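Local atomic coordinates of MdbA protein (Corynebacterium matruchotii ATCC 14266, PDB entry 6BO0), a protein that probably catalyses the formation of disulfide bonds in exported proteins, as a thiol-disulfide oxidoreductase of the DsbA family with a thioredoxin-like fold. Residues 117-120 against 121-124; 142-145 against 146-149. One frame throughout, in Å; residues are numbered along the deposited sequence.

Interaction 1: 117-120 against 121-124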
ATOM      1  N   MET A 117       3.109  -7.484  -0.749  1.00 11.00           N
ATOM      2  CA  MET A 117       2.622  -8.184   0.433  1.00 11.30           C
ATOM      3  C   MET A 117       2.694  -9.695   0.246  1.00 12.04           C
ATOM      4  O   MET A 117       3.072 -10.418   1.177  1.00 12.91           O
ATOM      5  CB  MET A 117       1.193  -7.735   0.760  1.00 11.69           C
ATOM      6  CG  MET A 117       1.117  -6.320   1.286  1.00 12.74           C
ATOM      7  SD  MET A 117       2.065  -6.114   2.823  1.00 12.92           S
ATOM      8  CE  MET A 117       1.460  -4.498   3.364  1.00 14.76           C
ATOM      9  N   THR A 118       2.346 -10.187  -0.937  1.00 12.54           N
ATOM     10  CA  THR A 118       2.315 -11.638  -1.154  1.00 13.10           C
ATOM     11  C   THR A 118       3.718 -12.235  -1.214  1.00 13.86           C
ATOM     12  O   THR A 118       3.990 -13.310  -0.674  1.00 15.47           O
ATOM     13  CB  THR A 118       1.524 -11.954  -2.424  1.00 13.38           C
ATOM     14  OG1 THR A 118       0.199 -11.406  -2.321  1.00 15.55           O
ATOM     15  CG2 THR A 118       1.443 -13.444  -2.663  1.00 16.29           C
ATOM     16  N   GLU A 119       4.619 -11.519  -1.866  1.00 12.96           N
ATOM     17  CA  GLU A 119       5.995 -11.992  -2.026  1.00 13.73           C
ATOM     18  C   GLU A 119       6.926 -11.613  -0.888  1.00 12.95           C
ATOM     19  O   GLU A 119       8.106 -11.936  -0.940  1.00 13.52           O
ATOM     20  CB  GLU A 119       6.591 -11.480  -3.345  1.00 14.99           C
ATOM     21  CG  GLU A 119       5.795 -11.871  -4.584  1.00 16.27           C
ATOM     22  CD  GLU A 119       5.878 -13.333  -4.945  1.00 20.48           C
ATOM     23  OE1 GLU A 119       6.821 -14.025  -4.518  1.00 23.32           O
ATOM     24  OE2 GLU A 119       4.966 -13.780  -5.658  1.00 21.55           O
ATOM     25  N   GLN A 120       6.370 -10.952   0.135  1.00 12.85           N
ATOM     26  CA  GLN A 120       7.146 -10.370   1.230  1.00 12.83           C
ATOM     27  C   GLN A 120       8.330 -11.220   1.706  1.00 13.54           C
ATOM     28  O   GLN A 120       9.450 -10.732   1.749  1.00 13.51           O
ATOM     29  CB  GLN A 120       6.202 -10.106   2.390  1.00 13.07           C
ATOM     30  CG  GLN A 120       6.835  -9.479   3.608  1.00 12.72           C
ATOM     31  CD  GLN A 120       5.805  -9.312   4.680  1.00 13.55           C
ATOM     32  OE1 GLN A 120       5.534 -10.243   5.445  1.00 16.58           O
ATOM     33  NE2 GLN A 120       5.182  -8.164   4.716  1.00 13.55           N
ATOM     34  N   GLN A 121       8.095 -12.467   2.110  1.00 14.18           N
ATOM     35  CA  GLN A 121       9.183 -13.230   2.697  1.00 16.52           C
ATOM     36  C   GLN A 121      10.252 -13.602   1.701  1.00 16.19           C
ATOM     37  O   GLN A 121      11.400 -13.749   2.101  1.00 17.85           O
ATOM     38  CB  GLN A 121       8.652 -14.469   3.381  1.00 19.51           C
ATOM     39  CG  GLN A 121       7.921 -14.096   4.654  1.00 21.38           C
ATOM     40  CD  GLN A 121       7.777 -15.216   5.639  1.00 25.72           C
ATOM     41  OE1 GLN A 121       8.455 -16.251   5.563  1.00 32.51           O
ATOM     42  NE2 GLN A 121       6.938 -14.998   6.619  1.00 26.90           N
ATOM     43  N   ASN A 122       9.867 -13.781   0.429  1.00 16.13           N
ATOM     44  CA  ASN A 122      10.802 -14.086  -0.660  1.00 19.73           C
ATOM     45  C   ASN A 122      11.672 -12.895  -1.068  1.00 15.83           C
ATOM     46  O   ASN A 122      12.793 -13.058  -1.544  1.00 18.54           O
ATOM     47  CB  ASN A 122      10.048 -14.564  -1.939  1.00 23.75           C
ATOM     48  CG  ASN A 122       9.087 -15.708  -1.692  1.00 29.77           C
ATOM     49  OD1 ASN A 122       9.379 -16.644  -0.944  1.00 38.32           O
ATOM     50  ND2 ASN A 122       7.934 -15.652  -2.356  1.00 35.04           N
ATOM     51  N   ILE A 123      11.136 -11.683  -0.903  1.00 13.45           N
ATOM     52  CA  ILE A 123      11.836 -10.488  -1.374  1.00 13.55           C
ATOM     53  C   ILE A 123      12.460  -9.626  -0.276  1.00 12.97           C
ATOM     54  O   ILE A 123      13.276  -8.769  -0.584  1.00 13.54           O
ATOM     55  CB  ILE A 123      10.919  -9.616  -2.272  1.00 13.87           C
ATOM     56  CG1 ILE A 123       9.729  -9.009  -1.522  1.00 12.47           C
ATOM     57  CG2 ILE A 123      10.463 -10.409  -3.475  1.00 15.09           C
ATOM     58  CD1 ILE A 123       8.995  -7.941  -2.307  1.00 13.19           C
ATOM     59  N   TRP A 124      12.081  -9.836   0.985  1.00 12.81           N
ATOM     60  CA  TRP A 124      12.531  -8.966   2.067  1.00 12.51           C
ATOM     61  C   TRP A 124      14.043  -8.915   2.101  1.00 13.23           C
ATOM     62  O   TRP A 124      14.711  -9.947   2.214  1.00 14.80           O
ATOM     63  CB  TRP A 124      11.985  -9.438   3.420  1.00 13.59           C
ATOM     64  CG  TRP A 124      12.412  -8.560   4.549  1.00 12.60           C
ATOM     65  CD1 TRP A 124      11.843  -7.403   4.932  1.00 13.02           C
ATOM     66  CD2 TRP A 124      13.511  -8.765   5.423  1.00 13.42           C
ATOM     67  NE1 TRP A 124      12.520  -6.845   5.988  1.00 13.28           N
ATOM     68  CE2 TRP A 124      13.542  -7.683   6.323  1.00 13.81           C
ATOM     69  CE3 TRP A 124      14.476  -9.765   5.545  1.00 16.33           C
ATOM     70  CZ2 TRP A 124      14.503  -7.567   7.323  1.00 16.79           C
ATOM     71  CZ3 TRP A 124      15.412  -9.655   6.554  1.00 18.80           C
ATOM     72  CH2 TRP A 124      15.429  -8.554   7.419  1.00 19.14           C
TER
HETATM   73  O   HOH W   1       5.600 -13.853   1.687  1.00 25.72           O
HETATM   74  O   HOH W   2       4.915 -12.978   5.788  1.00 23.80           O

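Interaction 2: 142-145 against 146-149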
ATOM      1  N   LYS A 142       4.386   3.034 -16.099  1.00 12.06           N
ATOM      2  CA  LYS A 142       4.920   3.931 -17.111  0.60 12.66           C
ATOM      3  C   LYS A 142       6.443   3.974 -17.049  1.00 11.67           C
ATOM      4  O   LYS A 142       7.040   3.787 -15.984  1.00 11.82           O
ATOM      5  CB  LYS A 142       4.388   5.345 -16.901  0.60 13.35           C
ATOM      6  CG  LYS A 142       2.891   5.518 -17.168  0.60 15.90           C
ATOM      7  CD  LYS A 142       2.429   6.973 -17.031  0.60 19.29           C
ATOM      8  CE  LYS A 142       2.326   7.434 -15.574  0.60 20.81           C
ATOM      9  NZ  LYS A 142       1.834   8.838 -15.368  0.60 23.19           N
ATOM     10  N   ASP A 143       7.068   4.277 -18.185  1.00 11.16           N
ATOM     11  CA  ASP A 143       8.518   4.384 -18.263  1.00 11.49           C
ATOM     12  C   ASP A 143       9.063   5.349 -17.222  1.00 11.40           C
ATOM     13  O   ASP A 143      10.079   5.072 -16.572  1.00 12.19           O
ATOM     14  CB  ASP A 143       8.929   4.827 -19.684  1.00 12.20           C
ATOM     15  CG  ASP A 143       8.504   3.866 -20.778  1.00 13.46           C
ATOM     16  OD1 ASP A 143       8.273   2.684 -20.510  1.00 16.32           O
ATOM     17  OD2 ASP A 143       8.459   4.323 -21.944  1.00 14.13           O
ATOM     18  N   GLU A 144       8.437   6.515 -17.085  1.00 11.49           N
ATOM     19  CA  GLU A 144       8.930   7.515 -16.145  1.00 12.29           C
ATOM     20  C   GLU A 144       8.788   7.048 -14.690  1.00 11.35           C
ATOM     21  O   GLU A 144       9.614   7.399 -13.836  1.00 11.73           O
ATOM     22  CB  GLU A 144       8.185   8.831 -16.375  1.00 14.68           C
ATOM     23  CG  GLU A 144       8.644   9.981 -15.512  1.00 17.56           C
ATOM     24  CD  GLU A 144      10.044  10.500 -15.790  1.00 19.88           C
ATOM     25  OE1 GLU A 144      10.762  10.018 -16.722  1.00 21.73           O
ATOM     26  OE2 GLU A 144      10.458  11.400 -15.028  1.00 25.46           O
ATOM     27  N   THR A 145       7.733   6.282 -14.419  1.00 11.75           N
ATOM     28  CA  THR A 145       7.543   5.737 -13.068  1.00 11.02           C
ATOM     29  C   THR A 145       8.670   4.776 -12.715  1.00 10.64           C
ATOM     30  O   THR A 145       9.214   4.815 -11.624  1.00 10.69           O
ATOM     31  CB  THR A 145       6.196   5.050 -12.957  1.00 11.49           C
ATOM     32  OG1 THR A 145       5.176   5.996 -13.288  1.00 12.59           O
ATOM     33  CG2 THR A 145       5.944   4.437 -11.588  1.00 12.21           C
ATOM     34  N   VAL A 146       9.001   3.906 -13.654  1.00 10.44           N
ATOM     35  CA  VAL A 146      10.077   2.948 -13.474  1.00 10.55           C
ATOM     36  C   VAL A 146      11.384   3.700 -13.168  1.00 10.63           C
ATOM     37  O   VAL A 146      12.116   3.344 -12.254  1.00 10.75           O
ATOM     38  CB  VAL A 146      10.189   2.046 -14.726  1.00 11.25           C
ATOM     39  CG1 VAL A 146      11.402   1.126 -14.636  1.00 11.66           C
ATOM     40  CG2 VAL A 146       8.930   1.201 -14.901  1.00 12.37           C
ATOM     41  N   LYS A 147      11.668   4.739 -13.970  1.00 10.70           N
ATOM     42  CA  LYS A 147      12.869   5.538 -13.727  1.00 11.48           C
ATOM     43  C   LYS A 147      12.859   6.162 -12.320  1.00 11.18           C
ATOM     44  O   LYS A 147      13.865   6.133 -11.618  1.00 11.89           O
ATOM     45  CB  LYS A 147      12.978   6.621 -14.794  1.00 13.11           C
ATOM     46  CG  LYS A 147      14.226   7.477 -14.682  1.00 16.12           C
ATOM     47  CD  LYS A 147      14.132   8.735 -15.519  1.00 20.44           C
ATOM     48  CE  LYS A 147      14.159   8.405 -16.975  1.00 20.88           C
ATOM     49  NZ  LYS A 147      14.146   9.672 -17.745  1.00 25.61           N
ATOM     50  N   LYS A 148      11.724   6.756 -11.926  1.00 10.67           N
ATOM     51  CA  LYS A 148      11.671   7.429 -10.642  1.00 10.76           C
ATOM     52  C   LYS A 148      11.854   6.440  -9.499  1.00 10.93           C
ATOM     53  O   LYS A 148      12.425   6.788  -8.460  1.00 11.11           O
ATOM     54  CB  LYS A 148      10.367   8.162 -10.467  1.00 11.67           C
ATOM     55  CG  LYS A 148      10.310   9.456 -11.269  1.00 13.64           C
ATOM     56  CD  LYS A 148       9.052  10.208 -10.887  1.00 18.35           C
ATOM     57  CE  LYS A 148       8.802  11.403 -11.752  1.00 20.12           C
ATOM     58  NZ  LYS A 148       7.694  12.166 -11.135  1.00 22.95           N
ATOM     59  N   ILE A 149      11.317   5.216  -9.635  1.00 10.08           N
ATOM     60  CA  ILE A 149      11.555   4.201  -8.597  1.00 10.42           C
ATOM     61  C   ILE A 149      13.054   3.904  -8.485  1.00 10.36           C
ATOM     62  O   ILE A 149      13.650   3.957  -7.402  1.00 11.04           O
ATOM     63  CB  ILE A 149      10.774   2.908  -8.880  1.00  9.97           C
ATOM     64  CG1 ILE A 149       9.258   3.161  -8.812  1.00  9.85           C
ATOM     65  CG2 ILE A 149      11.186   1.828  -7.869  1.00 10.28           C
ATOM     66  CD1 ILE A 149       8.412   2.016  -9.300  1.00 10.82           C
TER
HETATM   67  O   HOH W   3      12.614  11.879 -17.250  1.00 38.04           O

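Interaction 1: 117-120 against 121-124
Glu-119 and Asn-122 meet both through the backbone and through their side chains. The Glu-119 chain bends at its second torsion (chi2 -71°), which brings OE1 to the amide nitrogen ND2 of Asn-122 at 2.9 Å. The bond lies close to the amide plane, but it reaches the carboxylate on its anti side, well out of the carboxylate plane; OE2, the other oxygen, is hydrogen-bonded to the hydroxyl of Tyr-13. With both oxygens engaged, the carboxylate is held against rotation.

The packing is dense around the Glu-119 and Gln-120 carbonyls. Glu-119 O accepts from Ile-123 N at 3.0 Å, with a weaker bond from Asn-122 N, while CG1 of Ile-123 lies 3.4 Å from the same oxygen, Glu-119 O. Gln-120 O accepts from Trp-124 N at 2.9 Å and from Ile-123 N at 3.3 Å. The N-H of Ile-123 is thus split between the two carbonyls, at angles far from straight (138° to Glu-119 O, 135° to Gln-120 O). The result is a single short helical turn, 120-123, following helix 106-118 in the helical part of the DsbA-type thioredoxin fold, and at Trp-124 the chain leaves helical geometry. Gln-120, buried and extended, sends NE2 to the carbonyl oxygens of Phe-47 and of the modified cysteine at position 49, deposited as S-hydroxycysteine.

The solvent side is looser and works through water. One water accepts from Gln-121 N and donates to Thr-118 O, linking the end of one helix to the start of the next. A second spans the two side-chain amides, 2.8 Å from Gln-120 OE1 and 3.0 Å from Gln-121 NE2.

Interaction 2: 142-145 against 146-149
With CG trans to the backbone nitrogen (chi1 -177°) and a turn at the next torsion (chi2 68°), Glu-144 bends back so that its carboxylate comes near Lys-147 and Lys-148. Lys-147 leaves its backbone the same way and turns at chi3 (-69°), which brings NZ to 3.6 Å from Glu-144 OE1, a stretched salt bridge. A water bridges the same two groups, donating to Glu-144 OE1 and accepting from Lys-147 NZ, 2.7 Å from each. Lys-148 instead passes its CE beside the other carboxylate oxygen, Glu-144 OE2, at 3.7 Å; its NZ goes on to a salt bridge with Asp-103 and a hydrogen bond with Tyr-154.

The backbone forms the first two turns of helix 143-151, with Lys-142 at the N-cap and its O accepting from Val-146 N; three more i to i+4 bonds follow, ending with Ile-149 N to Thr-145 O at 2.9 Å. On the buried face CD1 of Ile-149 approaches CG2 of Thr-145 at 4.1 Å, while Thr-145 OG1 is hydrogen-bonded to Asp-104. Val-146 and Ile-149 pack on helix 129-138, and Thr-145, Lys-148 and Ile-149 rest against helix 89-103.

In the fold
The two contacts come one after the other along the chain, their centres 22 Å apart and their nearest atoms about 11 Å apart, so neither touches the other. Interaction 1 adjoins the Cys-X-X-Cys motif, from the modified cysteine at position 49 to Cys-52, probably the redox-active site as in DsbA relatives: Met-117 touches Cys-52, Gln-121 lies on His-50, and Ser-53 OG is hydrogen-bonded to Met-117 O. A tetraethylene glycol molecule, probably from crystallisation, sits about 4 Å from the Trp-124 side chain. Interaction 2 is more peripheral, its centre 18 Å from that of the chain against 14 Å for interaction 1. Helix 89-103 borders it, and His-89, at that helix's other end, meets the Trp-124 ring.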